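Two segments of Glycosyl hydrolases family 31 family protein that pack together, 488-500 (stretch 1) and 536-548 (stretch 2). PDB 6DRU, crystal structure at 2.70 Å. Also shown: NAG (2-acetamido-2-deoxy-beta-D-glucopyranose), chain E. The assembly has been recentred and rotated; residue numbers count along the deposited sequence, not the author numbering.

Stretch 1, residues 488-500: TTSVWDTLAVQVA
Stretch 2, residues 536-548: EYRELYVRWLAWT

Residues 488-491 of stretch 1 form a loop; Thr-488, Thr-489 and Val-491 are extended (phi/psi -123/157, -85/145 and -137/170), whereas Ser-490 (-88/74) makes a tight bend, across which Val-491 N gives Thr-489 O a weak hydrogen bond of 3.0 Å. The loop leads into a helix that starts at Trp-492 and runs on past Ala-500, with Val-491 at the N-cap position. Stretch 2 is helical from Glu-536 onward, continuing a helix that begins earlier in the chain. Helical phi/psi values lie near -65/-40, with departures at Val-497 (-80/-24) and Tyr-537 (-77/-30). The two helices run nearly parallel, their N-to-C directions 11° apart and their axes 10.9 Å apart at closest approach. The register pairs Ser-490 with Tyr-537, Trp-492 with Leu-540 and Leu-495 with Trp-544, at CA-CA distances of 8.2, 6.7 and 6.9 Å. The contact buries 660 Å², summed over both sides.

Two CH-pi contacts, made in opposite senses, organise the interface. Leu-540 (chi1 t, chi2 p) places CD1 over one face of Trp-492, 3.5 Å from the centroid of the six-membered ring and 15° off its normal. The CA-to-CB bond of Trp-492 points away from stretch 2, but chi1 of -77° and chi2 of 102° bring the indole back toward it. In return, Leu-495 (t, p) sets CD1 3.6 Å from the centroid of the five-membered ring of Trp-544 and only 4° off the normal; Trp-544 has chi1 -151° and chi2 -40°.

Apolar packing extends from these pairs. The leucines meet at 4.3 Å between Leu-495 CD2 and Leu-540 CD1. Leu-495 CD1 also lies 3.5 Å from Trp-547 CE3, so this methyl touches both Trp-544 and Trp-547. Trp-547 (chi1 174°, chi2 43°) further receives Val-499 CG2 (chi1 t) at 3.5 Å from its CZ2, while Gln-498 CB sits at the ring edge, 3.7 Å from CH2 of Trp-547. At the edge of Trp-544, CH2 approaches Thr-494 CG2 at 3.6 Å; at that of Trp-492, CH2 lies 3.5 Å from Arg-543 CG (chi1 m, chi2 m). Toward the start of the contact, Ser-490 CB is 3.7 Å from Tyr-537 CE1.

No direct hydrogen bond joins the stretches, but a water does: it accepts from Trp-492 NE1 (3.0 Å) and donates to Glu-536 O (3.0 Å) and Glu-539 OE1 (3.1 Å), linking the indole nitrogen to stretch 2. Within stretch 1, Thr-489 OG1 and Thr-494 OG1 (chi1 p and m) share a 2.8 Å hydrogen bond that ties the loop to the helix's first turn. Gln-498 NE2 donates a weak bond to Thr-494 O at 3.4 Å; its side chain is m, m with chi3 -63°.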

ATOM      1  N   THR A 488      -4.992 -17.407  32.735  1.00 73.06           N
ATOM      2  CA  THR A 488      -4.506 -18.774  32.663  1.00 75.58           C
ATOM      3  C   THR A 488      -5.609 -19.733  33.092  1.00 68.82           C
ATOM      4  O   THR A 488      -6.541 -19.359  33.809  1.00 70.36           O
ATOM      5  CB  THR A 488      -3.269 -18.968  33.549  1.00 62.00           C
ATOM      6  OG1 THR A 488      -3.462 -18.303  34.802  1.00 63.45           O
ATOM      7  CG2 THR A 488      -2.039 -18.394  32.868  1.00 61.73           C
ATOM      8  N   THR A 489      -5.498 -20.980  32.645  1.00 60.36           N
ATOM      9  CA  THR A 489      -6.452 -22.013  33.022  1.00 65.63           C
ATOM     10  C   THR A 489      -6.053 -22.648  34.349  1.00 70.32           C
ATOM     11  O   THR A 489      -4.868 -22.797  34.658  1.00 62.14           O
ATOM     12  CB  THR A 489      -6.555 -23.089  31.939  1.00 62.78           C
ATOM     13  OG1 THR A 489      -5.243 -23.454  31.497  1.00 69.30           O
ATOM     14  CG2 THR A 489      -7.362 -22.577  30.756  1.00 67.99           C
ATOM     15  N   SER A 490      -7.059 -23.015  35.140  1.00 68.70           N
ATOM     16  CA  SER A 490      -6.834 -23.595  36.466  1.00 60.53           C
ATOM     17  C   SER A 490      -6.678 -25.112  36.348  1.00 61.05           C
ATOM     18  O   SER A 490      -7.559 -25.899  36.696  1.00 60.13           O
ATOM     19  CB  SER A 490      -7.968 -23.216  37.410  1.00 59.27           C
ATOM     20  OG  SER A 490      -8.037 -21.812  37.589  1.00 62.74           O
ATOM     21  N   VAL A 491      -5.512 -25.514  35.841  1.00 60.30           N
ATOM     22  CA  VAL A 491      -5.136 -26.917  35.725  1.00 57.41           C
ATOM     23  C   VAL A 491      -3.680 -27.058  36.151  1.00 65.19           C
ATOM     24  O   VAL A 491      -2.964 -26.073  36.339  1.00 56.30           O
ATOM     25  CB  VAL A 491      -5.332 -27.470  34.297  1.00 57.37           C
ATOM     26  CG1 VAL A 491      -6.811 -27.602  33.974  1.00 52.94           C
ATOM     27  CG2 VAL A 491      -4.631 -26.584  33.281  1.00 61.72           C
ATOM     28  N   TRP A 492      -3.245 -28.313  36.297  1.00 72.49           N
ATOM     29  CA  TRP A 492      -1.903 -28.578  36.809  1.00 67.75           C
ATOM     30  C   TRP A 492      -0.827 -28.148  35.820  1.00 63.35           C
ATOM     31  O   TRP A 492       0.192 -27.574  36.221  1.00 66.77           O
ATOM     32  CB  TRP A 492      -1.755 -30.058  37.159  1.00 68.91           C
ATOM     33  CG  TRP A 492      -2.411 -30.419  38.447  1.00 62.93           C
ATOM     34  CD1 TRP A 492      -3.612 -31.043  38.612  1.00 69.60           C
ATOM     35  CD2 TRP A 492      -1.904 -30.169  39.763  1.00 60.02           C
ATOM     36  NE1 TRP A 492      -3.883 -31.201  39.950  1.00 73.20           N
ATOM     37  CE2 TRP A 492      -2.850 -30.672  40.678  1.00 62.38           C
ATOM     38  CE3 TRP A 492      -0.738 -29.572  40.257  1.00 61.86           C
ATOM     39  CZ2 TRP A 492      -2.668 -30.594  42.057  1.00 64.07           C
ATOM     40  CZ3 TRP A 492      -0.561 -29.495  41.626  1.00 64.19           C
ATOM     41  CH2 TRP A 492      -1.520 -30.004  42.509  1.00 68.24           C
ATOM     42  N   ASP A 493      -1.033 -28.417  34.529  1.00 53.32           N
ATOM     43  CA  ASP A 493      -0.018 -28.083  33.536  1.00 60.18           C
ATOM     44  C   ASP A 493       0.255 -26.585  33.495  1.00 63.32           C
ATOM     45  O   ASP A 493       1.393 -26.169  33.245  1.00 58.66           O
ATOM     46  CB  ASP A 493      -0.445 -28.586  32.157  1.00 61.64           C
ATOM     47  CG  ASP A 493       0.630 -28.386  31.104  1.00 82.50           C
ATOM     48  OD1 ASP A 493       1.819 -28.624  31.408  1.00 80.95           O
ATOM     49  OD2 ASP A 493       0.285 -27.995  29.968  1.00 85.73           O
ATOM     50  N   THR A 494      -0.767 -25.764  33.742  1.00 62.42           N
ATOM     51  CA  THR A 494      -0.583 -24.318  33.707  1.00 61.67           C
ATOM     52  C   THR A 494       0.371 -23.852  34.800  1.00 64.25           C
ATOM     53  O   THR A 494       1.206 -22.969  34.573  1.00 62.32           O
ATOM     54  CB  THR A 494      -1.932 -23.615  33.840  1.00 54.11           C
ATOM     55  OG1 THR A 494      -2.756 -23.936  32.713  1.00 58.62           O
ATOM     56  CG2 THR A 494      -1.749 -22.116  33.915  1.00 52.41           C
ATOM     57  N   LEU A 495       0.265 -24.439  35.993  1.00 64.21           N
ATOM     58  CA  LEU A 495       1.142 -24.034  37.087  1.00 62.93           C
ATOM     59  C   LEU A 495       2.607 -24.269  36.742  1.00 62.13           C
ATOM     60  O   LEU A 495       3.473 -23.484  37.143  1.00 58.45           O
ATOM     61  CB  LEU A 495       0.759 -24.786  38.362  1.00 55.65           C
ATOM     62  CG  LEU A 495       1.750 -24.775  39.525  1.00 59.42           C
ATOM     63  CD1 LEU A 495       1.822 -23.397  40.148  1.00 61.08           C
ATOM     64  CD2 LEU A 495       1.360 -25.812  40.562  1.00 71.21           C
ATOM     65  N   ALA A 496       2.901 -25.326  35.979  1.00 62.67           N
ATOM     66  CA  ALA A 496       4.282 -25.611  35.607  1.00 66.10           C
ATOM     67  C   ALA A 496       4.817 -24.622  34.579  1.00 67.98           C
ATOM     68  O   ALA A 496       6.010 -24.295  34.599  1.00 65.11           O
ATOM     69  CB  ALA A 496       4.395 -27.040  35.073  1.00 54.53           C
ATOM     70  N   VAL A 497       3.964 -24.136  33.673  1.00 70.33           N
ATOM     71  CA  VAL A 497       4.448 -23.248  32.620  1.00 70.58           C
ATOM     72  C   VAL A 497       4.629 -21.815  33.111  1.00 66.12           C
ATOM     73  O   VAL A 497       5.410 -21.063  32.517  1.00 65.51           O
ATOM     74  CB  VAL A 497       3.528 -23.289  31.388  1.00 57.72           C
ATOM     75  CG1 VAL A 497       3.249 -24.730  30.983  1.00 55.66           C
ATOM     76  CG2 VAL A 497       2.239 -22.539  31.640  1.00 58.92           C
ATOM     77  N   GLN A 498       3.923 -21.412  34.172  1.00 58.99           N
ATOM     78  CA  GLN A 498       4.027 -20.034  34.646  1.00 57.92           C
ATOM     79  C   GLN A 498       5.431 -19.709  35.134  1.00 66.27           C
ATOM     80  O   GLN A 498       5.859 -18.552  35.058  1.00 67.47           O
ATOM     81  CB  GLN A 498       3.020 -19.777  35.768  1.00 62.91           C
ATOM     82  CG  GLN A 498       1.571 -19.923  35.357  1.00 62.67           C
ATOM     83  CD  GLN A 498       1.267 -19.213  34.055  1.00 73.00           C
ATOM     84  OE1 GLN A 498       1.377 -17.991  33.962  1.00 82.74           O
ATOM     85  NE2 GLN A 498       0.881 -19.976  33.041  1.00 73.38           N
ATOM     86  N   VAL A 499       6.156 -20.708  35.643  1.00 66.63           N
ATOM     87  CA  VAL A 499       7.485 -20.462  36.198  1.00 67.43           C
ATOM     88  C   VAL A 499       8.431 -19.963  35.112  1.00 66.26           C
ATOM     89  O   VAL A 499       9.137 -18.964  35.289  1.00 63.52           O
ATOM     90  CB  VAL A 499       8.029 -21.729  36.879  1.00 70.09           C
ATOM     91  CG1 VAL A 499       9.359 -21.435  37.557  1.00 66.43           C
ATOM     92  CG2 VAL A 499       7.018 -22.268  37.876  1.00 65.80           C
ATOM     93  N   ALA A 500       8.455 -20.655  33.968  1.00 68.11           N
ATOM     94  CA  ALA A 500       9.363 -20.275  32.891  1.00 66.38           C
ATOM     95  C   ALA A 500       9.037 -18.894  32.335  1.00 68.32           C
ATOM     96  O   ALA A 500       9.938 -18.188  31.869  1.00 64.09           O
ATOM     97  CB  ALA A 500       9.320 -21.320  31.777  1.00 66.64           C
ATOM     98  N   GLU A 536     -10.180 -32.038  44.330  1.00 64.65           N
ATOM     99  CA  GLU A 536      -9.183 -32.019  43.265  1.00 65.38           C
ATOM    100  C   GLU A 536      -8.594 -30.626  43.092  1.00 73.80           C
ATOM    101  O   GLU A 536      -7.371 -30.456  43.054  1.00 68.66           O
ATOM    102  CB  GLU A 536      -9.804 -32.502  41.953  1.00 60.28           C
ATOM    103  CG  GLU A 536     -10.145 -33.985  41.904  1.00 66.20           C
ATOM    104  CD  GLU A 536     -11.480 -34.309  42.554  1.00 79.76           C
ATOM    105  OE1 GLU A 536     -12.070 -33.416  43.198  1.00 77.34           O
ATOM    106  OE2 GLU A 536     -11.948 -35.459  42.408  1.00 89.26           O
ATOM    107  N   TYR A 537      -9.455 -29.609  42.989  1.00 64.03           N
ATOM    108  CA  TYR A 537      -8.958 -28.251  42.812  1.00 63.28           C
ATOM    109  C   TYR A 537      -8.428 -27.658  44.110  1.00 63.38           C
ATOM    110  O   TYR A 537      -7.525 -26.813  44.076  1.00 68.92           O
ATOM    111  CB  TYR A 537     -10.049 -27.342  42.244  1.00 62.19           C
ATOM    112  CG  TYR A 537      -9.559 -25.930  42.042  1.00 62.34           C
ATOM    113  CD1 TYR A 537      -8.628 -25.638  41.054  1.00 61.22           C
ATOM    114  CD2 TYR A 537      -9.994 -24.897  42.861  1.00 61.69           C
ATOM    115  CE1 TYR A 537      -8.162 -24.354  40.873  1.00 62.27           C
ATOM    116  CE2 TYR A 537      -9.531 -23.608  42.687  1.00 58.79           C
ATOM    117  CZ  TYR A 537      -8.615 -23.345  41.691  1.00 58.33           C
ATOM    118  OH  TYR A 537      -8.148 -22.067  41.510  1.00 70.86           O
ATOM    119  N   ARG A 538      -8.978 -28.067  45.255  1.00 61.48           N
ATOM    120  CA  ARG A 538      -8.426 -27.624  46.530  1.00 62.22           C
ATOM    121  C   ARG A 538      -6.956 -28.003  46.652  1.00 69.57           C
ATOM    122  O   ARG A 538      -6.152 -27.239  47.198  1.00 64.21           O
ATOM    123  CB  ARG A 538      -9.237 -28.211  47.684  1.00 66.74           C
ATOM    124  CG  ARG A 538     -10.541 -27.485  47.956  1.00 59.75           C
ATOM    125  CD  ARG A 538     -11.465 -28.333  48.805  1.00 59.52           C
ATOM    126  NE  ARG A 538     -12.527 -27.541  49.414  1.00 70.62           N
ATOM    127  CZ  ARG A 538     -13.451 -28.035  50.231  1.00 69.68           C
ATOM    128  NH1 ARG A 538     -13.445 -29.325  50.534  1.00 73.07           N
ATOM    129  NH2 ARG A 538     -14.379 -27.240  50.745  1.00 79.32           N
ATOM    130  N   GLU A 539      -6.586 -29.184  46.151  1.00 59.19           N
ATOM    131  CA  GLU A 539      -5.180 -29.578  46.140  1.00 63.74           C
ATOM    132  C   GLU A 539      -4.364 -28.659  45.241  1.00 68.39           C
ATOM    133  O   GLU A 539      -3.297 -28.172  45.633  1.00 57.65           O
ATOM    134  CB  GLU A 539      -5.048 -31.031  45.685  1.00 68.17           C
ATOM    135  CG  GLU A 539      -3.617 -31.545  45.657  1.00 66.51           C
ATOM    136  CD  GLU A 539      -3.484 -32.859  44.913  1.00 78.82           C
ATOM    137  OE1 GLU A 539      -4.461 -33.268  44.249  1.00 74.58           O
ATOM    138  OE2 GLU A 539      -2.404 -33.483  44.991  1.00 84.62           O
ATOM    139  N   LEU A 540      -4.860 -28.405  44.027  1.00 68.61           N
ATOM    140  CA  LEU A 540      -4.147 -27.541  43.090  1.00 60.32           C
ATOM    141  C   LEU A 540      -3.971 -26.135  43.647  1.00 62.07           C
ATOM    142  O   LEU A 540      -2.892 -25.543  43.525  1.00 59.62           O
ATOM    143  CB  LEU A 540      -4.886 -27.499  41.753  1.00 58.91           C
ATOM    144  CG  LEU A 540      -4.333 -26.537  40.698  1.00 61.77           C
ATOM    145  CD1 LEU A 540      -2.861 -26.811  40.415  1.00 57.15           C
ATOM    146  CD2 LEU A 540      -5.152 -26.623  39.420  1.00 63.07           C
ATOM    147  N   TYR A 541      -5.020 -25.577  44.258  1.00 56.82           N
ATOM    148  CA  TYR A 541      -4.937 -24.208  44.753  1.00 52.17           C
ATOM    149  C   TYR A 541      -3.913 -24.081  45.874  1.00 63.05           C
ATOM    150  O   TYR A 541      -3.155 -23.105  45.923  1.00 61.29           O
ATOM    151  CB  TYR A 541      -6.307 -23.728  45.230  1.00 50.19           C
ATOM    152  CG  TYR A 541      -6.274 -22.312  45.758  1.00 57.05           C
ATOM    153  CD1 TYR A 541      -6.277 -21.229  44.890  1.00 58.19           C
ATOM    154  CD2 TYR A 541      -6.223 -22.056  47.123  1.00 59.76           C
ATOM    155  CE1 TYR A 541      -6.238 -19.932  45.365  1.00 60.12           C
ATOM    156  CE2 TYR A 541      -6.183 -20.763  47.606  1.00 58.12           C
ATOM    157  CZ  TYR A 541      -6.191 -19.705  46.722  1.00 59.17           C
ATOM    158  OH  TYR A 541      -6.153 -18.414  47.194  1.00 61.14           O
ATOM    159  N   VAL A 542      -3.876 -25.052  46.788  1.00 65.18           N
ATOM    160  CA  VAL A 542      -2.946 -24.969  47.911  1.00 60.18           C
ATOM    161  C   VAL A 542      -1.508 -25.081  47.421  1.00 62.79           C
ATOM    162  O   VAL A 542      -0.612 -24.390  47.920  1.00 57.22           O
ATOM    163  CB  VAL A 542      -3.285 -26.042  48.961  1.00 60.19           C
ATOM    164  CG1 VAL A 542      -2.180 -26.143  49.999  1.00 62.81           C
ATOM    165  CG2 VAL A 542      -4.610 -25.713  49.633  1.00 56.27           C
ATOM    166  N   ARG A 543      -1.264 -25.937  46.425  1.00 59.76           N
ATOM    167  CA  ARG A 543       0.052 -25.980  45.797  1.00 60.15           C
ATOM    168  C   ARG A 543       0.384 -24.648  45.137  1.00 67.31           C
ATOM    169  O   ARG A 543       1.511 -24.149  45.250  1.00 66.56           O
ATOM    170  CB  ARG A 543       0.109 -27.111  44.770  1.00 68.72           C
ATOM    171  CG  ARG A 543      -0.029 -28.508  45.349  1.00 66.15           C
ATOM    172  CD  ARG A 543       1.159 -28.865  46.221  1.00 61.93           C
ATOM    173  NE  ARG A 543       1.233 -30.301  46.466  1.00 66.57           N
ATOM    174  CZ  ARG A 543       2.169 -30.883  47.206  1.00 68.39           C
ATOM    175  NH1 ARG A 543       3.115 -30.150  47.778  1.00 67.39           N
ATOM    176  NH2 ARG A 543       2.161 -32.198  47.375  1.00 59.53           N
ATOM    177  N   TRP A 544      -0.592 -24.056  44.445  1.00 69.57           N
ATOM    178  CA  TRP A 544      -0.365 -22.804  43.730  1.00 61.08           C
ATOM    179  C   TRP A 544      -0.173 -21.642  44.700  1.00 59.38           C
ATOM    180  O   TRP A 544       0.749 -20.834  44.541  1.00 59.25           O
ATOM    181  CB  TRP A 544      -1.537 -22.541  42.785  1.00 61.10           C
ATOM    182  CG  TRP A 544      -1.195 -21.763  41.554  1.00 59.89           C
ATOM    183  CD1 TRP A 544      -0.357 -20.691  41.462  1.00 66.89           C
ATOM    184  CD2 TRP A 544      -1.694 -21.997  40.232  1.00 59.58           C
ATOM    185  NE1 TRP A 544      -0.302 -20.243  40.164  1.00 62.59           N
ATOM    186  CE2 TRP A 544      -1.115 -21.029  39.389  1.00 63.02           C
ATOM    187  CE3 TRP A 544      -2.574 -22.932  39.678  1.00 61.93           C
ATOM    188  CZ2 TRP A 544      -1.386 -20.969  38.025  1.00 72.03           C
ATOM    189  CZ3 TRP A 544      -2.844 -22.870  38.324  1.00 62.65           C
ATOM    190  CH2 TRP A 544      -2.251 -21.898  37.513  1.00 63.22           C
ATOM    191  N   LEU A 545      -1.047 -21.540  45.706  1.00 65.15           N
ATOM    192  CA  LEU A 545      -0.943 -20.461  46.686  1.00 53.34           C
ATOM    193  C   LEU A 545       0.383 -20.516  47.432  1.00 59.72           C
ATOM    194  O   LEU A 545       0.955 -19.475  47.775  1.00 62.04           O
ATOM    195  CB  LEU A 545      -2.122 -20.537  47.662  1.00 56.03           C
ATOM    196  CG  LEU A 545      -2.421 -19.363  48.602  1.00 56.33           C
ATOM    197  CD1 LEU A 545      -1.565 -19.400  49.862  1.00 56.19           C
ATOM    198  CD2 LEU A 545      -2.249 -18.039  47.875  1.00 60.26           C
ATOM    199  N   ALA A 546       0.886 -21.724  47.698  1.00 66.58           N
ATOM    200  CA  ALA A 546       2.172 -21.857  48.373  1.00 64.54           C
ATOM    201  C   ALA A 546       3.302 -21.283  47.526  1.00 67.73           C
ATOM    202  O   ALA A 546       4.241 -20.679  48.056  1.00 64.13           O
ATOM    203  CB  ALA A 546       2.441 -23.324  48.707  1.00 55.25           C
ATOM    204  N   TRP A 547       3.223 -21.459  46.204  1.00 62.87           N
ATOM    205  CA  TRP A 547       4.273 -20.951  45.326  1.00 58.32           C
ATOM    206  C   TRP A 547       4.302 -19.429  45.316  1.00 69.25           C
ATOM    207  O   TRP A 547       5.379 -18.824  45.277  1.00 66.94           O
ATOM    208  CB  TRP A 547       4.080 -21.493  43.911  1.00 57.08           C
ATOM    209  CG  TRP A 547       5.038 -20.913  42.918  1.00 61.12           C
ATOM    210  CD1 TRP A 547       6.375 -20.704  43.093  1.00 68.52           C
ATOM    211  CD2 TRP A 547       4.730 -20.456  41.595  1.00 59.87           C
ATOM    212  NE1 TRP A 547       6.921 -20.150  41.960  1.00 66.31           N
ATOM    213  CE2 TRP A 547       5.931 -19.987  41.026  1.00 67.72           C
ATOM    214  CE3 TRP A 547       3.557 -20.399  40.838  1.00 57.25           C
ATOM    215  CZ2 TRP A 547       5.992 -19.469  39.735  1.00 63.49           C
ATOM    216  CZ3 TRP A 547       3.619 -19.885  39.557  1.00 70.43           C
ATOM    217  CH2 TRP A 547       4.828 -19.427  39.018  1.00 71.32           C
ATOM    218  N   THR A 548       3.128 -18.791  45.349  1.00 59.87           N
ATOM    219  CA  THR A 548       3.074 -17.335  45.303  1.00 61.62           C
ATOM    220  C   THR A 548       3.743 -16.693  46.511  1.00 64.58           C
ATOM    221  O   THR A 548       4.080 -15.506  46.458  1.00 73.39           O
ATOM    222  CB  THR A 548       1.624 -16.864  45.200  1.00 60.22           C
ATOM    223  OG1 THR A 548       0.932 -17.175  46.416  1.00 64.33           O
ATOM    224  CG2 THR A 548       0.928 -17.552  44.038  1.00 55.69           C
TER
HETATM  225  C1  NAG E   2       3.993 -31.005  29.060  1.00 71.97           C
HETATM  226  C2  NAG E   2       3.799 -31.345  27.596  1.00 67.70           C
HETATM  227  C3  NAG E   2       2.408 -31.104  27.137  1.00 68.21           C
HETATM  228  C4  NAG E   2       1.405 -31.723  28.085  1.00 67.95           C
HETATM  229  C5  NAG E   2       1.690 -31.288  29.505  1.00 69.52           C
HETATM  230  C6  NAG E   2       0.729 -31.973  30.453  1.00 77.51           C
HETATM  231  C7  NAG E   2       5.775 -31.162  26.132  1.00 77.39           C
HETATM  232  C8  NAG E   2       6.711 -30.311  25.300  1.00 73.75           C
HETATM  233  N2  NAG E   2       4.687 -30.559  26.813  1.00 83.67           N
HETATM  234  O3  NAG E   2       2.261 -31.605  25.828  1.00 64.57           O
HETATM  235  O4  NAG E   2       0.110 -31.304  27.727  1.00 65.05           O
HETATM  236  O5  NAG E   2       3.009 -31.636  29.841  1.00 77.60           O
HETATM  237  O6  NAG E   2       0.875 -33.372  30.344  1.00 97.75           O
HETATM  238  O7  NAG E   2       5.956 -32.360  26.219  1.00 70.77           O
HETATM  239  O   HOH W   1      -5.969 -32.589  41.574  1.00 56.48           O